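Local coordinates for protein group II chitinase (Ostrinia furnacalis, PDB 6JAV) that probably cleaves chitin chains internally as a family 18 glycoside hydrolase, this chain being catalytic domain 1 of a much longer group II chitinase, at residues L97-A102 with K139-D144; K106-A111 with H153-V158; Y129-Q134 with I177-D182; Y181-L186 with M235-P240. All coordinates share one frame; numbering follows the deposited sequence.

Contact 1: residues L97-A102 with K139-D144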
loop_
_atom_site.group_PDB
_atom_site.type_symbol
_atom_site.label_atom_id
_atom_site.label_comp_id
_atom_site.label_asym_id
_atom_site.label_seq_id
_atom_site.Cartn_x
_atom_site.Cartn_y
_atom_site.Cartn_z
ATOM N N LEU A 97 16.102 -15.191 -7.359
ATOM C CA LEU A 97 16.076 -14.495 -8.640
ATOM C C LEU A 97 17.127 -13.390 -8.684
ATOM O O LEU A 97 17.957 -13.342 -9.605
ATOM C CB LEU A 97 14.678 -13.912 -8.863
ATOM C CG LEU A 97 14.560 -12.936 -10.040
ATOM C CD1 LEU A 97 14.859 -13.614 -11.393
ATOM C CD2 LEU A 97 13.158 -12.296 -10.080
ATOM N N VAL A 98 17.088 -12.467 -7.715
ATOM C CA VAL A 98 17.898 -11.253 -7.857
ATOM C C VAL A 98 19.379 -11.534 -7.679
ATOM O O VAL A 98 20.205 -10.717 -8.099
ATOM C CB VAL A 98 17.447 -10.082 -6.956
ATOM C CG1 VAL A 98 15.964 -9.742 -7.217
ATOM C CG2 VAL A 98 17.693 -10.386 -5.482
ATOM N N ASN A 99 19.743 -12.638 -7.041
ATOM C CA ASN A 99 21.152 -12.982 -6.839
ATOM C C ASN A 99 21.749 -13.772 -8.007
ATOM O O ASN A 99 22.908 -14.193 -7.922
ATOM C CB ASN A 99 21.322 -13.736 -5.522
ATOM C CG ASN A 99 21.330 -12.817 -4.336
ATOM O OD1 ASN A 99 22.358 -12.179 -4.041
ATOM N ND2 ASN A 99 20.189 -12.714 -3.649
ATOM N N ASP A 100 21.000 -13.970 -9.090
ATOM C CA ASP A 100 21.402 -14.807 -10.229
ATOM C C ASP A 100 21.299 -13.976 -11.507
ATOM O O ASP A 100 20.191 -13.770 -12.038
ATOM C CB ASP A 100 20.467 -16.020 -10.254
ATOM C CG ASP A 100 20.759 -17.013 -11.368
ATOM O OD1 ASP A 100 21.457 -16.676 -12.342
ATOM O OD2 ASP A 100 20.220 -18.148 -11.279
ATOM N N PRO A 101 22.421 -13.441 -12.023
ATOM C CA PRO A 101 22.324 -12.587 -13.222
ATOM C C PRO A 101 21.639 -13.247 -14.413
ATOM O O PRO A 101 20.894 -12.581 -15.146
ATOM C CB PRO A 101 23.791 -12.214 -13.515
ATOM C CG PRO A 101 24.475 -12.317 -12.174
ATOM C CD PRO A 101 23.793 -13.484 -11.471
ATOM N N ALA A 102 21.895 -14.540 -14.659
ATOM C CA ALA A 102 21.250 -15.214 -15.781
ATOM C C ALA A 102 19.741 -15.305 -15.573
ATOM O O ALA A 102 18.968 -15.158 -16.532
ATOM C CB ALA A 102 21.848 -16.610 -15.987
ATOM N N LYS A 139 16.630 -13.228 7.637
ATOM C CA LYS A 139 16.368 -14.290 6.675
ATOM C C LYS A 139 17.227 -14.198 5.416
ATOM O O LYS A 139 17.686 -15.225 4.905
ATOM C CB LYS A 139 14.880 -14.311 6.318
ATOM C CG LYS A 139 13.980 -14.753 7.449
ATOM C CD LYS A 139 14.131 -16.247 7.691
ATOM C CE LYS A 139 13.358 -16.686 8.935
ATOM N NZ LYS A 139 14.210 -16.650 10.157
ATOM N N GLY A 140 17.417 -13.001 4.861
ATOM C CA GLY A 140 18.007 -12.882 3.555
ATOM C C GLY A 140 19.437 -12.391 3.614
ATOM O O GLY A 140 19.877 -11.800 4.610
ATOM N N PRO A 141 20.177 -12.599 2.530
ATOM C CA PRO A 141 21.549 -12.097 2.457
ATOM C C PRO A 141 21.579 -10.614 2.133
ATOM O O PRO A 141 20.718 -10.080 1.431
ATOM C CB PRO A 141 22.135 -12.889 1.282
ATOM C CG PRO A 141 20.939 -13.106 0.349
ATOM C CD PRO A 141 19.773 -13.305 1.297
ATOM N N ASP A 142 22.636 -9.948 2.608
ATOM C CA ASP A 142 22.873 -8.556 2.249
ATOM C C ASP A 142 22.916 -8.336 0.735
ATOM O O ASP A 142 22.510 -7.271 0.253
ATOM C CB ASP A 142 24.202 -8.137 2.896
ATOM C CG ASP A 142 24.661 -6.770 2.479
ATOM O OD1 ASP A 142 24.253 -5.789 3.136
ATOM O OD2 ASP A 142 25.439 -6.662 1.498
ATOM N N SER A 143 23.361 -9.334 -0.036
ATOM C CA SER A 143 23.426 -9.195 -1.488
ATOM C C SER A 143 22.050 -9.044 -2.150
ATOM O O SER A 143 22.003 -8.713 -3.342
ATOM C CB SER A 143 24.168 -10.387 -2.096
ATOM O OG SER A 143 23.552 -11.608 -1.728
ATOM N N ASP A 144 20.958 -9.258 -1.404
ATOM C CA ASP A 144 19.635 -8.896 -1.931
ATOM C C ASP A 144 19.576 -7.425 -2.312
ATOM O O ASP A 144 18.864 -7.061 -3.257
ATOM C CB ASP A 144 18.547 -9.163 -0.885
ATOM C CG ASP A 144 18.091 -10.594 -0.841
ATOM O OD1 ASP A 144 18.627 -11.444 -1.570
ATOM O OD2 ASP A 144 17.185 -10.888 -0.030
#
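N99 meets S143 and D144 with the two ends of a single side-chain amide. Its CG stands anti to the carbonyl carbon and beside the backbone N (chi1 -79°), which carries the amide out toward the start of helix 143-159. On the oxygen side, OD1 accepts a hydrogen bond from S143 OG at 2.7 Å. S143 OG lies between its own backbone N and carbonyl carbon, and it approaches from outside the amide plane, tilted 29° from it. The bond on the nitrogen side is built differently. N99 ND2 donates to D144 OD1 over 2.9 Å, and this acceptor lies practically in the plane of the N99 amide. The bond is bent, and the carboxylate plane is rotated 41° from the amide. With both ends engaged, and ND2 also donating to the carbonyl O of S95, the rotation of the amide is well fixed.

D144 is buried, yet both its oxygens are satisfied: OD1 also bonds to S95 OG, while OD2 bonds to K131 N and W133 NE1. This many donors would be expected to stabilise a negative charge. Apolar groups flank the pair more distantly, V98 CG2 lying 4.2 Å from D144 OD1 and P141 CG 4.1 Å from N99 ND2.

In the barrel fold of this family, the contact ties the break between helices 93-98 and 101-118 to the first turn of helix 143-159, with W127, just past strand 122-126, touching V98 and D144 alike.

Contact 2: residues K106-A111 with H153-V158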
loop_
_atom_site.group_PDB
_atom_site.type_symbol
_atom_site.label_atom_id
_atom_site.label_comp_id
_atom_site.label_asym_id
_atom_site.label_seq_id
_atom_site.Cartn_x
_atom_site.Cartn_y
_atom_site.Cartn_z
ATOM N N LYS A 106 16.740 -13.527 -18.032
ATOM C CA LYS A 106 15.577 -14.214 -18.578
ATOM C C LYS A 106 14.280 -13.568 -18.093
ATOM O O LYS A 106 13.351 -13.322 -18.880
ATOM C CB LYS A 106 15.640 -15.677 -18.156
ATOM C CG LYS A 106 14.494 -16.518 -18.740
ATOM C CD LYS A 106 14.654 -18.002 -18.390
ATOM C CE LYS A 106 13.809 -18.377 -17.170
ATOM N NZ LYS A 106 13.680 -19.853 -16.901
ATOM N N PHE A 107 14.210 -13.278 -16.792
ATOM C CA PHE A 107 13.010 -12.689 -16.212
ATOM C C PHE A 107 12.642 -11.383 -16.898
ATOM O O PHE A 107 11.464 -11.129 -17.190
ATOM C CB PHE A 107 13.242 -12.458 -14.716
ATOM C CG PHE A 107 12.174 -11.616 -14.077
ATOM C CD1 PHE A 107 11.030 -12.200 -13.547
ATOM C CD2 PHE A 107 12.311 -10.230 -14.008
ATOM C CE1 PHE A 107 10.029 -11.397 -12.960
ATOM C CE2 PHE A 107 11.309 -9.434 -13.444
ATOM C CZ PHE A 107 10.179 -10.030 -12.916
ATOM N N VAL A 108 13.634 -10.526 -17.156
ATOM C CA VAL A 108 13.342 -9.178 -17.635
ATOM C C VAL A 108 12.685 -9.211 -19.011
ATOM O O VAL A 108 11.700 -8.508 -19.262
ATOM C CB VAL A 108 14.625 -8.327 -17.605
ATOM C CG1 VAL A 108 14.465 -7.077 -18.453
ATOM C CG2 VAL A 108 15.017 -7.982 -16.150
ATOM N N GLN A 109 13.230 -10.009 -19.938
ATOM C CA GLN A 109 12.664 -9.987 -21.281
ATOM C C GLN A 109 11.261 -10.573 -21.289
ATOM O O GLN A 109 10.373 -10.076 -21.999
ATOM C CB GLN A 109 13.554 -10.763 -22.255
ATOM C CG GLN A 109 14.976 -10.201 -22.401
ATOM C CD GLN A 109 15.011 -8.756 -22.863
ATOM O OE1 GLN A 109 14.168 -8.314 -23.653
ATOM N NE2 GLN A 109 15.988 -8.013 -22.369
ATOM N N HIS A 110 11.040 -11.623 -20.497
ATOM C CA HIS A 110 9.703 -12.201 -20.436
ATOM C C HIS A 110 8.721 -11.236 -19.773
ATOM O O HIS A 110 7.562 -11.140 -20.196
ATOM C CB HIS A 110 9.752 -13.525 -19.694
ATOM C CG HIS A 110 8.396 -14.086 -19.414
ATOM N ND1 HIS A 110 7.618 -13.657 -18.356
ATOM C CD2 HIS A 110 7.661 -15.017 -20.072
ATOM C CE1 HIS A 110 6.473 -14.316 -18.363
ATOM N NE2 HIS A 110 6.469 -15.138 -19.401
ATOM N N ALA A 111 9.160 -10.526 -18.727
ATOM C CA ALA A 111 8.257 -9.617 -18.016
ATOM C C ALA A 111 7.762 -8.510 -18.931
ATOM O O ALA A 111 6.569 -8.179 -18.924
ATOM C CB ALA A 111 8.954 -9.035 -16.778
ATOM N N HIS A 153 17.727 -1.840 -12.442
ATOM C CA HIS A 153 18.424 -1.295 -13.596
ATOM C C HIS A 153 18.070 -2.062 -14.870
ATOM O O HIS A 153 17.784 -1.460 -15.915
ATOM C CB HIS A 153 19.929 -1.322 -13.394
ATOM C CG HIS A 153 20.625 -1.052 -14.685
ATOM N ND1 HIS A 153 21.334 -2.016 -15.367
ATOM C CD2 HIS A 153 20.564 0.027 -15.505
ATOM C CE1 HIS A 153 21.739 -1.516 -16.525
ATOM N NE2 HIS A 153 21.298 -0.273 -16.623
ATOM N N GLU A 154 18.075 -3.394 -14.793
ATOM C CA GLU A 154 17.861 -4.194 -15.998
ATOM C C GLU A 154 16.436 -4.053 -16.509
ATOM O O GLU A 154 16.203 -4.021 -17.729
ATOM C CB GLU A 154 18.243 -5.646 -15.716
ATOM C CG GLU A 154 19.768 -5.745 -15.483
ATOM C CD GLU A 154 20.227 -6.861 -14.575
ATOM O OE1 GLU A 154 19.466 -7.834 -14.367
ATOM O OE2 GLU A 154 21.376 -6.761 -14.074
ATOM N N LEU A 155 15.470 -3.934 -15.592
ATOM C CA LEU A 155 14.099 -3.646 -16.020
ATOM C C LEU A 155 13.996 -2.257 -16.637
ATOM O O LEU A 155 13.352 -2.079 -17.677
ATOM C CB LEU A 155 13.151 -3.749 -14.824
ATOM C CG LEU A 155 12.825 -5.169 -14.371
ATOM C CD1 LEU A 155 12.187 -5.159 -12.979
ATOM C CD2 LEU A 155 11.893 -5.864 -15.383
ATOM N N SER A 156 14.571 -1.250 -15.969
ATOM C CA SER A 156 14.541 0.113 -16.499
ATOM C C SER A 156 15.112 0.162 -17.913
ATOM O O SER A 156 14.561 0.830 -18.803
ATOM C CB SER A 156 15.333 1.018 -15.580
ATOM O OG SER A 156 15.261 2.354 -16.078
ATOM N N ALA A 157 16.195 -0.571 -18.148
ATOM C CA ALA A 157 16.874 -0.504 -19.440
ATOM C C ALA A 157 16.011 -1.032 -20.576
ATOM O O ALA A 157 16.195 -0.616 -21.728
ATOM C CB ALA A 157 18.194 -1.279 -19.347
ATOM N N VAL A 158 15.075 -1.932 -20.290
ATOM C CA VAL A 158 14.141 -2.414 -21.301
ATOM C C VAL A 158 12.850 -1.603 -21.321
ATOM O O VAL A 158 12.304 -1.312 -22.390
ATOM C CB VAL A 158 13.866 -3.911 -21.103
ATOM C CG1 VAL A 158 12.860 -4.385 -22.140
ATOM C CG2 VAL A 158 15.168 -4.712 -21.207
#
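V108 supplies the tight part of this contact, dividing its two methyl groups between different partners on segment 153-158 of helix 143-159. CG1, anti to the backbone N (chi1 164°), reaches the carbonyl E154 O at 3.6 Å and V158 CG2 at 3.7 Å. CG2 turns to L155, 3.9 Å from its CD2, and also touches E154 CB. The same L155 methyl then meets F107, whose CE2 lies 4.1 Å away in an oblique approach. Both residues are buried, with L155 also resting on L123 and L125 of strand 122-126, and F107 on M52 of strand 52-54.

These are successive helices on the outside of the (beta/alpha)8 barrel of family 18 glycosidases, joined through strand 122-126. The axes of the two short segments run in broadly the same direction at 36°, with a closest approach of 9.6 Å.

Toward solvent the packing thins out, and no hydrogen bond crosses between the segments. Q109 starts away from the partner helix, but the bend at chi2 (-58°) swings CD back, and the amide's NE2 ends 3.6 Å from V158 CG2, the two side chains crossing at about a right angle. E154 meets V108 with CB and its carbonyl O, while OE1 forms a salt bridge with R104 NE.

Contact 3: residues Y129-Q134 with I177-D182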
loop_
_atom_site.group_PDB
_atom_site.type_symbol
_atom_site.label_atom_id
_atom_site.label_comp_id
_atom_site.label_asym_id
_atom_site.label_seq_id
_atom_site.Cartn_x
_atom_site.Cartn_y
_atom_site.Cartn_z
ATOM N N TYR A 129 10.482 -8.144 1.751
ATOM C CA TYR A 129 11.277 -7.020 1.245
ATOM C C TYR A 129 12.654 -7.601 0.921
ATOM O O TYR A 129 13.004 -8.664 1.448
ATOM C CB TYR A 129 11.469 -5.952 2.347
ATOM C CG TYR A 129 10.166 -5.308 2.741
ATOM C CD1 TYR A 129 9.593 -4.318 1.936
ATOM C CD2 TYR A 129 9.472 -5.752 3.849
ATOM C CE1 TYR A 129 8.380 -3.763 2.243
ATOM C CE2 TYR A 129 8.235 -5.187 4.183
ATOM C CZ TYR A 129 7.723 -4.177 3.376
ATOM O OH TYR A 129 6.507 -3.589 3.658
ATOM N N PRO A 130 13.430 -6.931 0.069
ATOM C CA PRO A 130 14.822 -7.358 -0.143
ATOM C C PRO A 130 15.524 -7.444 1.205
ATOM O O PRO A 130 15.355 -6.558 2.053
ATOM C CB PRO A 130 15.416 -6.232 -1.008
ATOM C CG PRO A 130 14.236 -5.573 -1.674
ATOM C CD PRO A 130 13.089 -5.699 -0.674
ATOM N N LYS A 131 16.270 -8.542 1.418
ATOM C CA LYS A 131 17.014 -8.838 2.652
ATOM C C LYS A 131 16.084 -9.234 3.797
ATOM O O LYS A 131 16.186 -10.335 4.354
ATOM C CB LYS A 131 17.895 -7.652 3.051
ATOM C CG LYS A 131 19.256 -8.018 3.608
ATOM C CD LYS A 131 19.186 -8.337 5.057
ATOM C CE LYS A 131 20.598 -8.657 5.593
ATOM N NZ LYS A 131 20.536 -9.608 6.717
ATOM N N CYS A 132 15.149 -8.342 4.147
ATOM C CA CYS A 132 14.236 -8.583 5.262
ATOM C C CYS A 132 12.941 -9.212 4.758
ATOM O O CYS A 132 11.892 -8.555 4.649
ATOM C CB CYS A 132 13.970 -7.279 5.989
ATOM S SG CYS A 132 15.507 -6.383 6.382
ATOM N N TRP A 133 13.017 -10.518 4.462
ATOM C CA TRP A 133 11.881 -11.243 3.903
ATOM C C TRP A 133 10.746 -11.220 4.907
ATOM O O TRP A 133 10.915 -11.648 6.052
ATOM C CB TRP A 133 12.254 -12.691 3.595
ATOM C CG TRP A 133 13.474 -12.875 2.730
ATOM C CD1 TRP A 133 14.132 -11.935 1.985
ATOM C CD2 TRP A 133 14.165 -14.101 2.539
ATOM N NE1 TRP A 133 15.209 -12.522 1.329
ATOM C CE2 TRP A 133 15.250 -13.849 1.672
ATOM C CE3 TRP A 133 13.973 -15.402 3.028
ATOM C CZ2 TRP A 133 16.142 -14.852 1.283
ATOM C CZ3 TRP A 133 14.854 -16.389 2.642
ATOM C CH2 TRP A 133 15.922 -16.118 1.776
ATOM N N GLN A 134 9.590 -10.695 4.492
ATOM C CA GLN A 134 8.472 -10.481 5.425
ATOM C C GLN A 134 8.924 -9.812 6.731
ATOM O O GLN A 134 8.513 -10.202 7.834
ATOM C CB GLN A 134 7.671 -11.763 5.660
ATOM C CG GLN A 134 6.830 -12.139 4.418
ATOM C CD GLN A 134 5.891 -13.302 4.670
ATOM O OE1 GLN A 134 6.091 -14.097 5.606
ATOM N NE2 GLN A 134 4.853 -13.419 3.840
ATOM N N ILE A 177 14.708 -0.342 5.291
ATOM C CA ILE A 177 15.223 0.569 4.282
ATOM C C ILE A 177 16.741 0.457 4.211
ATOM O O ILE A 177 17.329 0.348 3.128
ATOM C CB ILE A 177 14.772 2.010 4.590
ATOM C CG1 ILE A 177 13.229 2.172 4.495
ATOM C CG2 ILE A 177 15.461 3.001 3.661
ATOM C CD1 ILE A 177 12.740 3.427 5.244
ATOM N N ASP A 178 17.389 0.497 5.382
ATOM C CA ASP A 178 18.846 0.443 5.433
ATOM C C ASP A 178 19.369 -0.871 4.861
ATOM O O ASP A 178 20.407 -0.892 4.183
ATOM C CB ASP A 178 19.304 0.577 6.883
ATOM C CG ASP A 178 19.210 2.003 7.425
ATOM O OD1 ASP A 178 19.045 2.970 6.631
ATOM O OD2 ASP A 178 19.356 2.142 8.680
ATOM N N ALA A 179 18.672 -1.980 5.127
ATOM C CA ALA A 179 19.172 -3.295 4.742
ATOM C C ALA A 179 18.875 -3.652 3.296
ATOM O O ALA A 179 19.678 -4.353 2.670
ATOM C CB ALA A 179 18.563 -4.385 5.622
ATOM N N GLY A 180 17.755 -3.195 2.741
ATOM C CA GLY A 180 17.287 -3.764 1.494
ATOM C C GLY A 180 17.420 -2.880 0.279
ATOM O O GLY A 180 17.345 -3.392 -0.836
ATOM N N TYR A 181 17.578 -1.558 0.449
ATOM C CA TYR A 181 17.433 -0.647 -0.672
ATOM C C TYR A 181 18.701 0.149 -0.934
ATOM O O TYR A 181 19.184 0.853 -0.043
ATOM C CB TYR A 181 16.284 0.330 -0.433
ATOM C CG TYR A 181 14.938 -0.342 -0.267
ATOM C CD1 TYR A 181 14.387 -1.147 -1.261
ATOM C CD2 TYR A 181 14.190 -0.105 0.860
ATOM C CE1 TYR A 181 13.125 -1.750 -1.087
ATOM C CE2 TYR A 181 12.958 -0.693 1.045
ATOM C CZ TYR A 181 12.433 -1.514 0.069
ATOM O OH TYR A 181 11.182 -2.063 0.314
ATOM N N ASP A 182 19.168 0.108 -2.179
ATOM C CA ASP A 182 20.192 1.044 -2.656
ATOM C C ASP A 182 19.401 2.261 -3.114
ATOM O O ASP A 182 18.966 2.347 -4.266
ATOM C CB ASP A 182 20.994 0.417 -3.792
ATOM C CG ASP A 182 22.160 1.283 -4.241
ATOM O OD1 ASP A 182 22.104 2.528 -4.081
ATOM O OD2 ASP A 182 23.129 0.706 -4.784
#
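P130 and G180 bring the two backbones close, their CA atoms only 4.7 Å apart. The polar part of this approach is a CA-H...O contact, with G180 CA lying 3.4 Å from P130 O. In return, P130 CB packs at 3.4 Å against G180 O, so each residue meets the carbonyl oxygen of the other. The carbonyl of A179 is covered by K131, whose CB and CG both lie near it.

Apolar contacts flank this centre. On one flank, A179 CB touches C132 SG at 3.7 Å and K131 CD at 4.0 Å. On the other, the Y181 ring crosses the proline obliquely, and its CE1 touches both CD and CG of P130. Farther out along the same ring, Y181 OH comes to 3.2 Å from Y129 CD1, again in an oblique approach.

The segment 129-134 directly follows the DxxDxDxE signature of family 18 glycosidases (here DGLDLDWE), which runs along strand 122-126 of the barrel and just past it, and the peptide bond preceding Y129 is cis. The Y129 side chain lies about 6 Å from the bound inhibitor, which places this packing close to the inhibitor pocket.

Both segments are also bonded to other parts of the chain. C132 forms a disulfide with C137 and is the centre of an inverse gamma turn. K131 NZ bonds to the carbonyls of C137 and G140. Y181 OH is hydrogen-bonded to S171 N.

Contact 4: residues Y181-L186 with M235-P240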
loop_
_atom_site.group_PDB
_atom_site.type_symbol
_atom_site.label_atom_id
_atom_site.label_comp_id
_atom_site.label_asym_id
_atom_site.label_seq_id
_atom_site.Cartn_x
_atom_site.Cartn_y
_atom_site.Cartn_z
ATOM N N TYR A 181 17.578 -1.558 0.449
ATOM C CA TYR A 181 17.433 -0.647 -0.672
ATOM C C TYR A 181 18.701 0.149 -0.934
ATOM O O TYR A 181 19.184 0.853 -0.043
ATOM C CB TYR A 181 16.284 0.330 -0.433
ATOM C CG TYR A 181 14.938 -0.342 -0.267
ATOM C CD1 TYR A 181 14.387 -1.147 -1.261
ATOM C CD2 TYR A 181 14.190 -0.105 0.860
ATOM C CE1 TYR A 181 13.125 -1.750 -1.087
ATOM C CE2 TYR A 181 12.958 -0.693 1.045
ATOM C CZ TYR A 181 12.433 -1.514 0.069
ATOM O OH TYR A 181 11.182 -2.063 0.314
ATOM N N ASP A 182 19.168 0.108 -2.179
ATOM C CA ASP A 182 20.192 1.044 -2.656
ATOM C C ASP A 182 19.401 2.261 -3.114
ATOM O O ASP A 182 18.966 2.347 -4.266
ATOM C CB ASP A 182 20.994 0.417 -3.792
ATOM C CG ASP A 182 22.160 1.283 -4.241
ATOM O OD1 ASP A 182 22.104 2.528 -4.081
ATOM O OD2 ASP A 182 23.129 0.706 -4.784
ATOM N N VAL A 183 19.180 3.189 -2.182
ATOM C CA VAL A 183 18.216 4.268 -2.421
ATOM C C VAL A 183 18.604 5.146 -3.601
ATOM O O VAL A 183 17.725 5.467 -4.417
ATOM C CB VAL A 183 17.929 5.040 -1.110
ATOM C CG1 VAL A 183 17.003 6.233 -1.387
ATOM C CG2 VAL A 183 17.268 4.127 -0.086
ATOM N N PRO A 184 19.858 5.587 -3.755
ATOM C CA PRO A 184 20.162 6.413 -4.946
ATOM C C PRO A 184 19.860 5.729 -6.268
ATOM O O PRO A 184 19.367 6.382 -7.201
ATOM C CB PRO A 184 21.660 6.753 -4.777
ATOM C CG PRO A 184 21.841 6.731 -3.290
ATOM C CD PRO A 184 20.992 5.542 -2.818
ATOM N N VAL A 185 20.114 4.422 -6.387
ATOM C CA VAL A 185 19.842 3.744 -7.647
ATOM C C VAL A 185 18.348 3.698 -7.905
ATOM O O VAL A 185 17.866 4.020 -9.008
ATOM C CB VAL A 185 20.434 2.326 -7.620
ATOM C CG1 VAL A 185 19.912 1.531 -8.819
ATOM C CG2 VAL A 185 21.948 2.400 -7.625
ATOM N N LEU A 186 17.586 3.305 -6.881
ATOM C CA LEU A 186 16.142 3.236 -7.032
ATOM C C LEU A 186 15.566 4.608 -7.336
ATOM O O LEU A 186 14.702 4.754 -8.208
ATOM C CB LEU A 186 15.503 2.696 -5.756
ATOM C CG LEU A 186 15.974 1.318 -5.295
ATOM C CD1 LEU A 186 15.073 0.855 -4.172
ATOM C CD2 LEU A 186 15.977 0.339 -6.432
ATOM N N MET A 235 14.050 10.723 1.796
ATOM C CA MET A 235 14.694 11.880 1.172
ATOM C C MET A 235 16.149 12.019 1.622
ATOM O O MET A 235 17.030 12.285 0.789
ATOM C CB MET A 235 13.880 13.145 1.432
ATOM C CG MET A 235 12.533 13.081 0.691
ATOM S SD MET A 235 11.688 14.668 0.560
ATOM C CE MET A 235 11.276 14.864 2.261
ATOM N N GLU A 236 16.415 11.813 2.914
ATOM C CA GLU A 236 17.794 11.900 3.413
ATOM C C GLU A 236 18.686 10.869 2.728
ATOM O O GLU A 236 19.866 11.136 2.441
ATOM C CB GLU A 236 17.783 11.691 4.929
ATOM C CG GLU A 236 19.155 11.643 5.598
ATOM C CD GLU A 236 19.082 11.214 7.070
ATOM O OE1 GLU A 236 18.066 11.500 7.746
ATOM O OE2 GLU A 236 20.042 10.576 7.549
ATOM N N LYS A 237 18.127 9.693 2.423
ATOM C CA LYS A 237 18.882 8.633 1.765
ATOM C C LYS A 237 19.105 8.880 0.280
ATOM O O LYS A 237 19.803 8.079 -0.363
ATOM C CB LYS A 237 18.183 7.274 1.981
ATOM C CG LYS A 237 18.185 6.815 3.434
ATOM C CD LYS A 237 19.487 6.152 3.797
ATOM C CE LYS A 237 19.330 4.660 3.795
ATOM N NZ LYS A 237 20.630 3.938 4.052
ATOM N N GLY A 238 18.515 9.932 -0.296
ATOM C CA GLY A 238 18.770 10.305 -1.680
ATOM C C GLY A 238 17.553 10.347 -2.589
ATOM O O GLY A 238 17.705 10.478 -3.811
ATOM N N THR A 239 16.315 10.272 -2.023
ATOM C CA THR A 239 15.169 10.256 -2.930
ATOM C C THR A 239 14.648 11.674 -3.160
ATOM O O THR A 239 14.332 12.367 -2.184
ATOM C CB THR A 239 14.038 9.430 -2.327
ATOM O OG1 THR A 239 14.549 8.147 -1.965
ATOM C CG2 THR A 239 12.899 9.223 -3.324
ATOM N N PRO A 240 14.490 12.112 -4.410
ATOM C CA PRO A 240 13.810 13.398 -4.672
ATOM C C PRO A 240 12.360 13.375 -4.207
ATOM O O PRO A 240 11.671 12.353 -4.317
ATOM C CB PRO A 240 13.890 13.555 -6.195
ATOM C CG PRO A 240 15.005 12.606 -6.655
ATOM C CD PRO A 240 14.977 11.465 -5.650
HETATM O O HOH W 1 19.783 1.877 2.403
#
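V183 holds CG1 anti to its backbone N (chi1 176°), directing this methyl into the turn after helix 227-236, where it meets K237 and T239. K237 has CG anti to its carbonyl carbon, and its chain bends at both chi2 (-82°) and chi3 (-101°) on the way to NZ, which meets a water and D178. V183 CG1 approaches T239 OG1 to 3.2 Å, the two side chains crossing at about a right angle. The same methyl packs on K237 through O at 3.5 Å and CB at 3.7 Å, while P184 CD touches K237 O from the next position along the helix, at 3.7 Å.

No direct hydrogen bond spans the segments, but the water does. It donates to Y181 O over 2.7 Å and accepts from K237 NZ over 2.8 Å. That ammonium also forms a salt bridge with D178 OD1, so the lysine end has two partners. T239 OG1 has its polar partner in W234 O, within the helix it follows, and its contact with the valine is packing alone.

D182 occupies the N-cap position of helix 183-189, and V183 and P184 begin the first turn behind it. They pack against a Schellman motif that ends helix 227-236, recognisable by the positive phi of G238 and two bonds back into the last turn, one of them G238 N to M235 O.

In the fold
Followed from the N terminus, the chain lays down segments 97-102, 106-111 and 129-134 before any contact is completed. Contact 1 then closes at 139-144, contact 2 at 153-158 and contact 3 at 177-182, in the order in which they opened; all three cross and none nests inside another. Contact 4 opens at 181-186, sharing Y181 and D182 with contact 3, and closes at 235-240, in series after contacts 1 and 2. Contact 2 joins helices 101-118 and 143-159; contact 1, about 16 Å away between centres, ties the break just before helix 101-118 to the start of helix 143-159. Contact 3 links the loop after strand 122-126 to helix 174-180, and contact 4 ties the start of helix 183-189 to the turn ending helix 227-236.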